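Local structure of putative 4-amino-4-deoxychorismate lyase (Thermus thermophilus, 2ZGI) at residues T26-E31 with L36-H41; E67-A72 with L79-T84; L166-G171 with P227-L232. The protein binds pyridoxal 5'-phosphate and, as a member of the class-IV aminotransferase family, probably acts as a lyase, putatively on 4-amino-4-deoxychorismate. All coordinates share one frame; numbering follows the deposited sequence.

Interactions 1 and 2 are built on the same antiparallel sheet, whose neighbouring strands 24-31 and 78-86 are joined by backbone hydrogen bonds; the successive helices 38-51 and 59-72 meet it, and the two contact centres lie about 10 Å apart. Interaction 1, partly buried near the cofactor, combines a histidine, a side-on ion pair and a bridging water with leucine packing, whereas the buried interaction 2 joins its segments through leucine methyl groups alone. Interaction 3 belongs to a separate, mixed sheet, and its centre is about 34 Å from that of interaction 2, across the centre of the chain. There a phenylalanine meets a proline-rich loop, and the contact is buried apart from an exposed glutamate at its margin.

Interaction 1: T26-E31 with L36-H41; sequences TTLRAE and LWLEEH
Leu36 N donates to Arg29 O at 3.0 Å with a nearly straight N-H...O angle of 164°, and the backbones come close again at Thr26 and His41, whose CA atoms are 6.5 Å apart. Here a beta-hairpin, strands 24-31 and 34-35, leads into helix 38-51 in the antiparallel sheet of a class-IV aminotransferase, with Trp37 as the N-cap of the helix. One turn into the helix, His41 folds its ring back onto the strand. Thr26 OG1 meets ND1 of His41 at 2.8 Å, at the ring edge and in its plane, while Leu28 CG sits over a face, 3.7 Å from the His41 ring centroid and 14° off the normal. Edge bond and face contact together restrict the tilt of the imidazole. The same threonine hydroxyl bonds to Arg44, a residue that binds the cofactor, and His41 also touches the cofactor-binding Ser218, consistent with the Thr26-His41 end being second shell to the pyridoxal phosphate site. Beyond the ring, Leu28 CD2 packs on Leu38 CD1 at 3.8 Å. At the other end of the contact the two methyls of Leu36 divide their work: CD1 lies against the CB and CG of Glu31, and CD2 covers a face of the Arg29 guanidinium, 3.4 Å from its NH2. A bend at chi3 (74°) swings that guanidinium toward Glu31, where NE and NH2 grip OE2 side-on, the NH2 to OE2 separation being 2.7 Å. Ala242 N supplies OE2 with a further hydrogen bond. Between the two ends a water links the paths, accepting from Arg29 N, bonding weakly to His41 NE2, and donating to Leu36 O at 2.9 Å.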
loop_
_atom_site.group_PDB
_atom_site.type_symbol
_atom_site.label_atom_id
_atom_site.label_comp_id
_atom_site.label_asym_id
_atom_site.label_seq_id
_atom_site.Cartn_x
_atom_site.Cartn_y
_atom_site.Cartn_z
ATOM N N THR D 26 -18.159 23.571 7.774
ATOM C CA THR D 26 -18.549 23.757 6.401
ATOM C C THR D 26 -18.189 25.174 5.969
ATOM O O THR D 26 -18.110 26.086 6.802
ATOM C CB THR D 26 -20.051 23.443 6.183
ATOM O OG1 THR D 26 -20.294 23.295 4.780
ATOM C CG2 THR D 26 -20.963 24.582 6.755
ATOM N N THR D 27 -17.942 25.360 4.679
ATOM C CA THR D 27 -17.569 26.665 4.179
ATOM C C THR D 27 -18.507 27.060 3.036
ATOM O O THR D 27 -18.749 26.273 2.103
ATOM C CB THR D 27 -16.082 26.739 3.753
ATOM O OG1 THR D 27 -15.902 26.055 2.516
ATOM C CG2 THR D 27 -15.209 26.102 4.755
ATOM N N LEU D 28 -19.044 28.274 3.127
ATOM C CA LEU D 28 -20.075 28.760 2.218
ATOM C C LEU D 28 -19.596 29.998 1.505
ATOM O O LEU D 28 -18.677 30.689 1.982
ATOM C CB LEU D 28 -21.337 29.183 2.971
ATOM C CG LEU D 28 -22.048 28.237 3.918
ATOM C CD1 LEU D 28 -21.418 28.365 5.287
ATOM C CD2 LEU D 28 -23.561 28.579 3.951
ATOM N N ARG D 29 -20.242 30.291 0.375
ATOM C CA ARG D 29 -20.046 31.554 -0.322
ATOM C C ARG D 29 -21.327 32.366 -0.202
ATOM O O ARG D 29 -22.407 31.800 -0.330
ATOM C CB ARG D 29 -19.703 31.316 -1.794
ATOM C CG ARG D 29 -19.123 32.556 -2.442
ATOM C CD ARG D 29 -18.563 32.283 -3.820
ATOM N NE ARG D 29 -19.582 32.084 -4.853
ATOM C CZ ARG D 29 -19.858 30.907 -5.402
ATOM N NH1 ARG D 29 -19.210 29.825 -4.997
ATOM N NH2 ARG D 29 -20.806 30.815 -6.353
ATOM N N ALA D 30 -21.214 33.667 0.081
ATOM C CA ALA D 30 -22.366 34.575 0.031
ATOM C C ALA D 30 -22.146 35.519 -1.125
ATOM O O ALA D 30 -21.025 36.011 -1.310
ATOM C CB ALA D 30 -22.535 35.375 1.343
ATOM N N GLU D 31 -23.185 35.737 -1.927
ATOM C CA GLU D 31 -23.084 36.673 -3.030
ATOM C C GLU D 31 -24.064 37.791 -2.783
ATOM O O GLU D 31 -25.252 37.536 -2.564
ATOM C CB GLU D 31 -23.317 35.983 -4.381
ATOM C CG GLU D 31 -22.220 34.933 -4.694
ATOM C CD GLU D 31 -22.463 34.095 -5.923
ATOM O OE1 GLU D 31 -23.595 34.064 -6.446
ATOM O OE2 GLU D 31 -21.486 33.467 -6.382
ATOM N N LEU D 36 -25.277 31.073 -0.212
ATOM C CA LEU D 36 -25.644 30.065 -1.190
ATOM C C LEU D 36 -25.823 28.722 -0.531
ATOM O O LEU D 36 -24.972 28.273 0.241
ATOM C CB LEU D 36 -24.609 29.977 -2.311
ATOM C CG LEU D 36 -24.690 30.989 -3.455
ATOM C CD1 LEU D 36 -24.562 32.411 -2.998
ATOM C CD2 LEU D 36 -23.603 30.645 -4.515
ATOM N N TRP D 37 -26.952 28.084 -0.834
ATOM C CA TRP D 37 -27.242 26.741 -0.362
ATOM C C TRP D 37 -27.128 26.602 1.140
ATOM O O TRP D 37 -26.683 25.587 1.638
ATOM C CB TRP D 37 -26.396 25.689 -1.115
ATOM C CG TRP D 37 -26.435 25.869 -2.597
ATOM C CD1 TRP D 37 -27.537 26.136 -3.363
ATOM C CD2 TRP D 37 -25.328 25.790 -3.505
ATOM N NE1 TRP D 37 -27.177 26.239 -4.682
ATOM C CE2 TRP D 37 -25.831 26.028 -4.796
ATOM C CE3 TRP D 37 -23.958 25.531 -3.348
ATOM C CZ2 TRP D 37 -25.016 26.015 -5.927
ATOM C CZ3 TRP D 37 -23.148 25.515 -4.472
ATOM C CH2 TRP D 37 -23.679 25.761 -5.741
ATOM N N LEU D 38 -27.604 27.615 1.858
ATOM C CA LEU D 38 -27.529 27.647 3.324
ATOM C C LEU D 38 -28.205 26.436 3.964
ATOM O O LEU D 38 -27.673 25.841 4.903
ATOM C CB LEU D 38 -28.119 28.970 3.872
ATOM C CG LEU D 38 -28.174 29.107 5.406
ATOM C CD1 LEU D 38 -26.756 29.058 5.999
ATOM C CD2 LEU D 38 -28.902 30.405 5.856
ATOM N N GLU D 39 -29.383 26.076 3.449
ATOM C CA GLU D 39 -30.097 24.889 3.912
ATOM C C GLU D 39 -29.246 23.625 3.810
ATOM O O GLU D 39 -29.159 22.860 4.750
ATOM C CB GLU D 39 -31.375 24.686 3.107
ATOM C CG GLU D 39 -32.282 23.627 3.714
ATOM C CD GLU D 39 -33.724 23.718 3.234
ATOM O OE1 GLU D 39 -33.951 23.961 2.020
ATOM O OE2 GLU D 39 -34.633 23.534 4.080
ATOM N N GLU D 40 -28.629 23.415 2.658
ATOM C CA GLU D 40 -27.794 22.225 2.437
ATOM C C GLU D 40 -26.571 22.197 3.353
ATOM O O GLU D 40 -26.209 21.136 3.869
ATOM C CB GLU D 40 -27.360 22.154 0.970
ATOM C CG GLU D 40 -28.504 21.757 -0.001
ATOM C CD GLU D 40 -29.266 22.962 -0.572
ATOM O OE1 GLU D 40 -29.068 24.113 -0.112
ATOM O OE2 GLU D 40 -30.092 22.741 -1.488
ATOM N N HIS D 41 -25.960 23.370 3.593
ATOM C CA HIS D 41 -24.759 23.438 4.450
ATOM C C HIS D 41 -25.131 23.144 5.893
ATOM O O HIS D 41 -24.422 22.418 6.610
ATOM C CB HIS D 41 -24.091 24.816 4.343
ATOM C CG HIS D 41 -23.287 24.985 3.096
ATOM N ND1 HIS D 41 -21.990 24.536 2.988
ATOM C CD2 HIS D 41 -23.593 25.549 1.908
ATOM C CE1 HIS D 41 -21.528 24.821 1.785
ATOM N NE2 HIS D 41 -22.485 25.427 1.104
HETATM O O HOH W 1 -22.184 27.944 -0.410
#

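Interaction 2: E67-A72 with L79-T84; sequences EALLRA and LRLRFT
Leu70 reaches Leu79 through unusual torsions: chi1 of -97° and a nearly eclipsed chi2 of 17° bend its side chain, which leaves the helix backbone obliquely, round toward the sheet. The motif is a helix laid on a face of an antiparallel sheet, here helix 59-72 over strand 78-86, and the CA atoms of Leu69 and Leu81 are 8.6 Å apart. Leu79 takes an ordinary conformation, with CG opposite its own carbonyl carbon, and its CB is directed toward the helix. The two meet methyl to methyl, Leu70 CD1 lying 3.8 Å from Leu79 CD1, and the side chains pass at a slant. Leu69 and Leu81 form the second, looser pair, with Leu69 CD1 at 4.5 Å from Leu81 CD2. No hydrogen bond joins the segments, so the helix is seated here purely by apolar packing.

The layer continues to Ala94 of strand 89-96, which both Leu69 and Leu81 touch, and to Phe83, whose ring meets that of Phe62 from the same helix. Leu69 also packs on Met1 of the second subunit, placing the helix at a subunit boundary. Alternation along the strand sends Arg82 to the other face of the sheet, where its guanidinium makes a cation-pi contact with Tyr19 of the second subunit. Within the strand that guanidinium is held by Thr84: Arg82 NH2 bonds weakly to the hydroxyl, and Arg82 NE donates to Thr84 OG1 at 2.7 Å, the oxygen being tilted 22° from the guanidinium plane.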
loop_
_atom_site.group_PDB
_atom_site.type_symbol
_atom_site.label_atom_id
_atom_site.label_comp_id
_atom_site.label_asym_id
_atom_site.label_seq_id
_atom_site.Cartn_x
_atom_site.Cartn_y
_atom_site.Cartn_z
ATOM N N GLU D 67 -26.607 36.515 10.873
ATOM C CA GLU D 67 -27.085 37.915 10.800
ATOM C C GLU D 67 -25.987 38.904 11.179
ATOM O O GLU D 67 -25.759 39.893 10.471
ATOM C CB GLU D 67 -28.275 38.172 11.737
ATOM C CG GLU D 67 -29.342 37.076 11.794
ATOM C CD GLU D 67 -30.473 37.420 12.757
ATOM O OE1 GLU D 67 -30.656 38.646 13.021
ATOM O OE2 GLU D 67 -31.162 36.467 13.244
ATOM N N ALA D 68 -25.315 38.626 12.295
ATOM C CA ALA D 68 -24.212 39.454 12.775
ATOM C C ALA D 68 -23.084 39.547 11.753
ATOM O O ALA D 68 -22.551 40.642 11.501
ATOM C CB ALA D 68 -23.678 38.930 14.109
ATOM N N LEU D 69 -22.726 38.408 11.161
ATOM C CA LEU D 69 -21.627 38.386 10.196
ATOM C C LEU D 69 -21.969 39.224 8.971
ATOM O O LEU D 69 -21.148 40.021 8.498
ATOM C CB LEU D 69 -21.260 36.948 9.798
ATOM C CG LEU D 69 -20.756 35.995 10.887
ATOM C CD1 LEU D 69 -20.584 34.591 10.345
ATOM C CD2 LEU D 69 -19.433 36.499 11.531
ATOM N N LEU D 70 -23.171 39.019 8.451
ATOM C CA LEU D 70 -23.674 39.746 7.283
ATOM C C LEU D 70 -23.790 41.259 7.529
ATOM O O LEU D 70 -23.554 42.077 6.621
ATOM C CB LEU D 70 -25.030 39.177 6.873
ATOM C CG LEU D 70 -25.131 38.124 5.753
ATOM C CD1 LEU D 70 -23.846 37.435 5.392
ATOM C CD2 LEU D 70 -26.225 37.112 6.013
ATOM N N ARG D 71 -24.159 41.618 8.751
ATOM C CA ARG D 71 -24.198 43.019 9.162
ATOM C C ARG D 71 -22.827 43.664 9.191
ATOM O O ARG D 71 -22.706 44.852 8.907
ATOM C CB ARG D 71 -24.922 43.166 10.495
ATOM C CG ARG D 71 -26.424 43.152 10.264
ATOM C CD ARG D 71 -27.224 42.760 11.468
ATOM N NE ARG D 71 -28.659 42.839 11.163
ATOM C CZ ARG D 71 -29.603 43.094 12.062
ATOM N NH1 ARG D 71 -29.269 43.312 13.331
ATOM N NH2 ARG D 71 -30.881 43.142 11.691
ATOM N N ALA D 72 -21.800 42.869 9.481
ATOM C CA ALA D 72 -20.433 43.363 9.546
ATOM C C ALA D 72 -19.836 43.652 8.167
ATOM O O ALA D 72 -18.835 44.369 8.069
ATOM C CB ALA D 72 -19.557 42.389 10.302
ATOM N N LEU D 79 -18.661 37.026 0.116
ATOM C CA LEU D 79 -18.087 36.651 1.395
ATOM C C LEU D 79 -17.788 35.172 1.363
ATOM O O LEU D 79 -18.472 34.416 0.678
ATOM C CB LEU D 79 -19.088 36.919 2.524
ATOM C CG LEU D 79 -19.365 38.391 2.807
ATOM C CD1 LEU D 79 -20.544 38.524 3.765
ATOM C CD2 LEU D 79 -18.128 39.043 3.411
ATOM N N ARG D 80 -16.750 34.775 2.085
ATOM C CA ARG D 80 -16.518 33.379 2.418
ATOM C C ARG D 80 -16.879 33.208 3.884
ATOM O O ARG D 80 -16.392 33.949 4.764
ATOM C CB ARG D 80 -15.058 32.987 2.174
ATOM C CG ARG D 80 -14.788 31.478 2.309
ATOM C CD ARG D 80 -13.363 31.272 2.832
ATOM N NE ARG D 80 -13.025 29.898 3.191
ATOM C CZ ARG D 80 -12.840 29.463 4.442
ATOM N NH1 ARG D 80 -12.994 30.282 5.478
ATOM N NH2 ARG D 80 -12.515 28.191 4.665
ATOM N N LEU D 81 -17.733 32.231 4.154
ATOM C CA LEU D 81 -18.200 31.995 5.495
ATOM C C LEU D 81 -17.735 30.642 5.927
ATOM O O LEU D 81 -17.565 29.732 5.110
ATOM C CB LEU D 81 -19.750 32.019 5.533
ATOM C CG LEU D 81 -20.473 33.213 4.914
ATOM C CD1 LEU D 81 -21.980 32.920 4.743
ATOM C CD2 LEU D 81 -20.288 34.366 5.870
ATOM N N ARG D 82 -17.562 30.489 7.227
ATOM C CA ARG D 82 -17.226 29.213 7.765
ATOM C C ARG D 82 -17.908 28.954 9.096
ATOM O O ARG D 82 -17.843 29.798 10.009
ATOM C CB ARG D 82 -15.727 29.174 7.937
ATOM C CG ARG D 82 -15.195 27.805 8.164
ATOM C CD ARG D 82 -13.899 27.975 8.882
ATOM N NE ARG D 82 -13.792 26.915 9.833
ATOM C CZ ARG D 82 -13.207 25.766 9.558
ATOM N NH1 ARG D 82 -12.662 25.615 8.368
ATOM N NH2 ARG D 82 -13.159 24.816 10.470
ATOM N N PHE D 83 -18.537 27.781 9.215
ATOM C CA PHE D 83 -19.254 27.380 10.414
ATOM C C PHE D 83 -18.577 26.124 10.925
ATOM O O PHE D 83 -18.441 25.166 10.192
ATOM C CB PHE D 83 -20.721 27.029 10.111
ATOM C CG PHE D 83 -21.588 28.200 9.677
ATOM C CD1 PHE D 83 -21.545 29.423 10.343
ATOM C CD2 PHE D 83 -22.533 28.030 8.669
ATOM C CE1 PHE D 83 -22.381 30.480 9.961
ATOM C CE2 PHE D 83 -23.387 29.090 8.288
ATOM C CZ PHE D 83 -23.296 30.307 8.931
ATOM N N THR D 84 -18.154 26.125 12.182
ATOM C CA THR D 84 -17.382 25.004 12.738
ATOM C C THR D 84 -18.046 24.554 14.040
ATOM O O THR D 84 -18.390 25.393 14.885
ATOM C CB THR D 84 -15.911 25.401 13.000
ATOM O OG1 THR D 84 -15.378 26.008 11.825
ATOM C CG2 THR D 84 -15.046 24.183 13.376
#

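Interaction 3: L166-G171 with P227-L232; sequences LLFREG and PPPPEL
Phe168, near the end of strand 164-169 in a mixed beta-sheet, is the single strand residue that meets the proline-rich loop linking strand 223-224 to helix 233-239, and three of the loop's side chains gather round its ring. Leu232 lies over a face: its CD2 is 4.1 Å from the centroid of the Phe168 ring and 20° off the normal, a CH-pi contact shifted toward the rim. The second methyl, Leu232 CD1, settles at the root of the ring, 3.7 Å from Phe168 CG, so the two methyls span the ring and its CB-CG bond. Glu231 comes to the edge instead. Its OE2 stands near the ring plane, 3.3 Å from Phe168 CE2, with carboxylate and ring planes 40° apart. An oxygen at this rim faces the weakly positive ring hydrogens and is probably mildly favourable there. The Glu231 chain bends at chi2 (79°), turning the carboxylate back to the ring edge, while its CB rests 3.7 Å from Phe168 CZ. Pro229 adds an oblique contact, CG to Phe168 CD2 at 4.0 Å.

Outside this first shell the loop packs against two neighbouring strands of the sheet. The main chain of Phe168 pairs with His212 of the adjacent strand. Pro229 rests on that same histidine and Leu232 on Leu214, so the loop grips both strands. Leu197 also touches Phe168, and Pro228 packs on Leu233 and Ile236 of the following helix. The contact lies away from the pyridoxal phosphate site. What presents the loop's side chains together is a type I beta-turn with Pro230 and Glu231 at its corners, closed by Leu232 N donating to Pro229 O at 3.0 Å.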
loop_
_atom_site.group_PDB
_atom_site.type_symbol
_atom_site.label_atom_id
_atom_site.label_comp_id
_atom_site.label_asym_id
_atom_site.label_seq_id
_atom_site.Cartn_x
_atom_site.Cartn_y
_atom_site.Cartn_z
ATOM N N LEU D 166 -14.940 15.701 -10.786
ATOM C CA LEU D 166 -15.926 15.117 -11.699
ATOM C C LEU D 166 -15.244 14.770 -13.012
ATOM O O LEU D 166 -14.283 15.427 -13.411
ATOM C CB LEU D 166 -17.049 16.110 -12.009
ATOM C CG LEU D 166 -18.027 16.586 -10.928
ATOM C CD1 LEU D 166 -17.511 17.809 -10.186
ATOM C CD2 LEU D 166 -19.312 16.968 -11.619
ATOM N N LEU D 167 -15.775 13.758 -13.695
ATOM C CA LEU D 167 -15.258 13.342 -14.994
ATOM C C LEU D 167 -16.357 13.432 -16.053
ATOM O O LEU D 167 -17.468 12.954 -15.837
ATOM C CB LEU D 167 -14.741 11.908 -14.902
ATOM C CG LEU D 167 -14.115 11.287 -16.157
ATOM C CD1 LEU D 167 -12.813 11.970 -16.512
ATOM C CD2 LEU D 167 -13.899 9.800 -15.921
ATOM N N PHE D 168 -16.045 14.045 -17.194
ATOM C CA PHE D 168 -16.997 14.122 -18.293
ATOM C C PHE D 168 -16.433 13.478 -19.544
ATOM O O PHE D 168 -15.375 13.871 -20.035
ATOM C CB PHE D 168 -17.408 15.566 -18.598
ATOM C CG PHE D 168 -18.447 15.680 -19.689
ATOM C CD1 PHE D 168 -19.784 15.449 -19.413
ATOM C CD2 PHE D 168 -18.076 15.991 -20.994
ATOM C CE1 PHE D 168 -20.750 15.539 -20.426
ATOM C CE2 PHE D 168 -19.026 16.086 -22.002
ATOM C CZ PHE D 168 -20.371 15.865 -21.712
ATOM N N ARG D 169 -17.161 12.485 -20.052
ATOM C CA ARG D 169 -16.792 11.794 -21.291
ATOM C C ARG D 169 -18.036 11.531 -22.140
ATOM O O ARG D 169 -19.099 11.192 -21.618
ATOM C CB ARG D 169 -16.031 10.495 -20.989
ATOM C CG ARG D 169 -15.643 9.673 -22.226
ATOM C CD ARG D 169 -14.996 8.301 -21.903
ATOM N NE ARG D 169 -15.724 7.492 -20.917
ATOM C CZ ARG D 169 -15.313 7.293 -19.663
ATOM N NH1 ARG D 169 -14.180 7.847 -19.242
ATOM N NH2 ARG D 169 -16.027 6.539 -18.825
ATOM N N GLU D 170 -17.882 11.708 -23.454
ATOM C CA GLU D 170 -18.952 11.485 -24.428
ATOM C C GLU D 170 -20.161 12.390 -24.112
ATOM O O GLU D 170 -20.231 13.539 -24.582
ATOM C CB GLU D 170 -19.341 9.992 -24.526
ATOM C CG GLU D 170 -18.162 8.966 -24.458
ATOM C CD GLU D 170 -17.247 8.944 -25.699
ATOM O OE1 GLU D 170 -17.754 8.723 -26.824
ATOM O OE2 GLU D 170 -16.013 9.112 -25.544
ATOM N N GLY D 171 -21.101 11.896 -23.308
ATOM C CA GLY D 171 -22.220 12.738 -22.885
ATOM C C GLY D 171 -22.673 12.477 -21.465
ATOM O O GLY D 171 -23.805 12.827 -21.088
ATOM N N PRO D 227 -8.695 23.164 -20.837
ATOM C CA PRO D 227 -9.880 23.744 -21.471
ATOM C C PRO D 227 -11.079 22.811 -21.428
ATOM O O PRO D 227 -10.932 21.616 -21.691
ATOM C CB PRO D 227 -9.415 23.986 -22.907
ATOM C CG PRO D 227 -7.971 24.371 -22.728
ATOM C CD PRO D 227 -7.465 23.514 -21.575
ATOM N N PRO D 228 -12.262 23.344 -21.071
ATOM C CA PRO D 228 -13.451 22.492 -21.039
ATOM C C PRO D 228 -13.978 22.181 -22.441
ATOM O O PRO D 228 -13.693 22.924 -23.389
ATOM C CB PRO D 228 -14.473 23.349 -20.287
ATOM C CG PRO D 228 -14.065 24.764 -20.576
ATOM C CD PRO D 228 -12.562 24.741 -20.702
ATOM N N PRO D 229 -14.750 21.095 -22.572
ATOM C CA PRO D 229 -15.501 20.895 -23.801
ATOM C C PRO D 229 -16.752 21.784 -23.788
ATOM O O PRO D 229 -17.269 22.102 -22.704
ATOM C CB PRO D 229 -15.886 19.426 -23.730
ATOM C CG PRO D 229 -15.995 19.134 -22.271
ATOM C CD PRO D 229 -15.009 20.037 -21.580
ATOM N N PRO D 230 -17.220 22.213 -24.974
ATOM C CA PRO D 230 -18.407 23.064 -25.047
ATOM C C PRO D 230 -19.702 22.457 -24.470
ATOM O O PRO D 230 -20.643 23.199 -24.182
ATOM C CB PRO D 230 -18.534 23.348 -26.544
ATOM C CG PRO D 230 -17.112 23.362 -27.017
ATOM C CD PRO D 230 -16.472 22.217 -26.246
ATOM N N GLU D 231 -19.740 21.140 -24.276
ATOM C CA GLU D 231 -20.903 20.477 -23.657
ATOM C C GLU D 231 -21.078 20.904 -22.188
ATOM O O GLU D 231 -22.120 20.637 -21.558
ATOM C CB GLU D 231 -20.779 18.946 -23.724
ATOM C CG GLU D 231 -20.347 18.370 -25.070
ATOM C CD GLU D 231 -18.845 18.495 -25.312
ATOM O OE1 GLU D 231 -18.434 19.389 -26.086
ATOM O OE2 GLU D 231 -18.075 17.703 -24.730
ATOM N N LEU D 232 -20.051 21.560 -21.649
ATOM C CA LEU D 232 -20.022 21.907 -20.232
ATOM C C LEU D 232 -20.030 23.408 -19.975
ATOM O O LEU D 232 -20.274 23.846 -18.845
ATOM C CB LEU D 232 -18.809 21.271 -19.567
ATOM C CG LEU D 232 -18.820 19.749 -19.567
ATOM C CD1 LEU D 232 -17.441 19.253 -19.251
ATOM C CD2 LEU D 232 -19.830 19.203 -18.572
#